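Local coordinates for odorant binding protein 4 (Chrysopa pallens, PDB 6JPM) that probably binds small odorant molecules as a secreted carrier protein of the PBP/GOBP family, at residues P20-T25 with M44-C49. Numbering follows the deposited sequence.
Sequences PKTKVT and MCYMNC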
loop_
_atom_site.group_PDB
_atom_site.type_symbol
_atom_site.label_atom_id
_atom_site.label_comp_id
_atom_site.label_asym_id
_atom_site.label_seq_id
_atom_site.Cartn_x
_atom_site.Cartn_y
_atom_site.Cartn_z
ATOM N N PRO A 20 7.530 -5.000 -12.990
ATOM C CA PRO A 20 7.523 -5.691 -14.289
ATOM C C PRO A 20 6.238 -6.448 -14.566
ATOM O O PRO A 20 5.897 -6.652 -15.733
ATOM C CB PRO A 20 8.705 -6.673 -14.192
ATOM C CG PRO A 20 9.465 -6.305 -13.007
ATOM C CD PRO A 20 8.590 -5.513 -12.101
ATOM N N LYS A 21 5.530 -6.899 -13.538
ATOM C CA LYS A 21 4.299 -7.644 -13.754
ATOM C C LYS A 21 3.173 -6.760 -14.246
ATOM O O LYS A 21 2.290 -7.236 -14.959
ATOM C CB LYS A 21 3.908 -8.347 -12.457
ATOM C CG LYS A 21 2.762 -9.321 -12.580
ATOM C CD LYS A 21 2.455 -9.977 -11.228
ATOM C CE LYS A 21 3.699 -10.600 -10.596
ATOM N NZ LYS A 21 3.399 -11.287 -9.304
ATOM N N THR A 22 3.240 -5.492 -13.913
ATOM C CA THR A 22 2.141 -4.557 -14.232
ATOM C C THR A 22 2.533 -3.507 -15.264
ATOM O O THR A 22 1.645 -2.875 -15.710
ATOM C CB THR A 22 1.640 -3.871 -12.955
ATOM O OG1 THR A 22 2.680 -3.087 -12.373
ATOM C CG2 THR A 22 1.071 -4.858 -11.970
ATOM N N LYS A 23 3.829 -3.294 -15.493
ATOM C CA LYS A 23 4.376 -2.290 -16.412
ATOM C C LYS A 23 4.044 -0.862 -15.993
ATOM O O LYS A 23 4.080 0.059 -16.821
ATOM C CB LYS A 23 3.916 -2.531 -17.849
ATOM C CG LYS A 23 4.391 -3.856 -18.383
ATOM C CD LYS A 23 5.880 -3.866 -18.565
ATOM C CE LYS A 23 6.239 -3.124 -19.836
ATOM N NZ LYS A 23 5.212 -3.331 -20.898
ATOM N N VAL A 24 3.749 -0.644 -14.712
ATOM C CA VAL A 24 3.685 0.717 -14.206
ATOM C C VAL A 24 5.048 1.365 -14.439
ATOM O O VAL A 24 6.083 0.686 -14.398
ATOM C CB VAL A 24 3.279 0.677 -12.722
ATOM C CG1 VAL A 24 4.342 -0.028 -11.876
ATOM C CG2 VAL A 24 2.958 2.062 -12.200
ATOM N N THR A 25 5.063 2.668 -14.732
ATOM C CA THR A 25 6.338 3.334 -14.981
ATOM C C THR A 25 6.920 3.887 -13.679
ATOM O O THR A 25 6.217 4.073 -12.679
ATOM C CB THR A 25 6.201 4.478 -16.012
ATOM O OG1 THR A 25 5.445 5.571 -15.461
ATOM C CG2 THR A 25 5.540 3.994 -17.326
ATOM N N MET A 44 -2.928 1.202 -10.890
ATOM C CA MET A 44 -3.958 0.503 -10.080
ATOM C C MET A 44 -3.549 -0.952 -9.842
ATOM O O MET A 44 -3.540 -1.363 -8.736
ATOM C CB MET A 44 -5.352 0.585 -10.703
ATOM C CG MET A 44 -5.968 1.941 -10.570
ATOM S SD MET A 44 -7.682 2.178 -10.954
ATOM C CE MET A 44 -7.935 1.054 -12.305
ATOM N N CYS A 45 -3.144 -1.636 -10.889
ATOM C CA CYS A 45 -2.749 -3.047 -10.779
ATOM C C CYS A 45 -1.451 -3.189 -9.994
ATOM O O CYS A 45 -1.343 -4.122 -9.314
ATOM C CB CYS A 45 -2.865 -3.774 -12.109
ATOM S SG CYS A 45 -4.599 -3.877 -12.604
ATOM N N TYR A 46 -0.564 -2.205 -10.071
ATOM C CA TYR A 46 0.675 -2.225 -9.263
ATOM C C TYR A 46 0.298 -2.188 -7.780
ATOM O O TYR A 46 0.810 -2.944 -7.075
ATOM C CB TYR A 46 1.645 -1.105 -9.629
ATOM C CG TYR A 46 2.810 -0.968 -8.695
ATOM C CD1 TYR A 46 3.911 -1.780 -8.817
ATOM C CD2 TYR A 46 2.807 -0.038 -7.677
ATOM C CE1 TYR A 46 4.987 -1.644 -7.975
ATOM C CE2 TYR A 46 3.881 0.121 -6.834
ATOM C CZ TYR A 46 4.971 -0.706 -6.973
ATOM O OH TYR A 46 6.024 -0.615 -6.157
ATOM N N MET A 47 -0.560 -1.257 -7.384
ATOM C CA MET A 47 -1.015 -1.153 -5.978
ATOM C C MET A 47 -1.708 -2.461 -5.544
ATOM O O MET A 47 -1.492 -2.895 -4.448
ATOM C CB MET A 47 -1.891 0.079 -5.734
ATOM C CG MET A 47 -1.141 1.415 -5.724
ATOM S SD MET A 47 0.576 1.408 -5.215
ATOM C CE MET A 47 0.395 1.121 -3.473
ATOM N N ASN A 48 -2.508 -3.058 -6.410
ATOM C CA ASN A 48 -3.161 -4.348 -6.113
ATOM C C ASN A 48 -2.096 -5.427 -5.868
ATOM O O ASN A 48 -2.195 -6.128 -4.934
ATOM C CB ASN A 48 -4.133 -4.769 -7.196
ATOM C CG ASN A 48 -4.885 -6.006 -6.776
ATOM O OD1 ASN A 48 -5.584 -6.008 -5.799
ATOM N ND2 ASN A 48 -4.670 -7.080 -7.471
ATOM N N CYS A 49 -1.116 -5.490 -6.747
ATOM C CA CYS A 49 0.003 -6.442 -6.656
ATOM C C CYS A 49 0.738 -6.214 -5.336
ATOM O O CYS A 49 0.964 -7.134 -4.703
ATOM C CB CYS A 49 0.963 -6.290 -7.819
ATOM S SG CYS A 49 2.352 -7.441 -7.781
#
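At the near end of the Tyr46 ring, Thr22 OG1 sits at the edge, close to the ring plane, while Val24 CG1 approaches obliquely near CG and CD1, 3.6 Å from Tyr46 CD1. CB of Tyr46 points toward residues 20-25, and the ring then leads away from them, past Arg15 and Cys18 of helix 4-22 and Ile29 of helix 26-32. Its far end reaches the C-terminus, where OH hydrogen-bonds to Pro119 O.

Thr22 divides its two branches between different tasks. With Thr22 OG1 placed between the backbone N and the carbonyl carbon (chi1 63°), the hydroxyl hydrogen-bonds back to Cys18 O in its own helix, yet it also lies 3.5 Å from Tyr46 CB. The methyl is applied to the backbone of helix 41-53, Thr22 CG2 standing 3.6 Å from Cys45 C, with Cys45 CB at 4.1 Å. Thr22 and Tyr46 have the nearest CA atoms across the two segments, 5.7 Å apart.

Lys23, with positive phi, turns the chain out of helix 4-22 and brings Val24 back against the tyrosine, beside Ile29; Thr25 then caps helix 26-32. At the other side of the contact, the Lys21 side chain, bent at its third torsion (chi3 -53°), passes the Cys49 sulfur at a loose 4.3 Å from NZ to SG.

No hydrogen bond crosses between the two segments, so the interface rests on van der Waals packing and on covalent chemistry beside it. Cys49 is joined to Cys18, tying helix 4-22 directly to helix 41-53, and Cys45 is joined to Cys98. With Cys89-Cys107 they form the interlocked disulfide pattern of classical insect odorant-binding proteins: the sulfur bridge fixes the helices' proximity, while threonine, valine and tyrosine pack the join and both hydroxyls bond away from it.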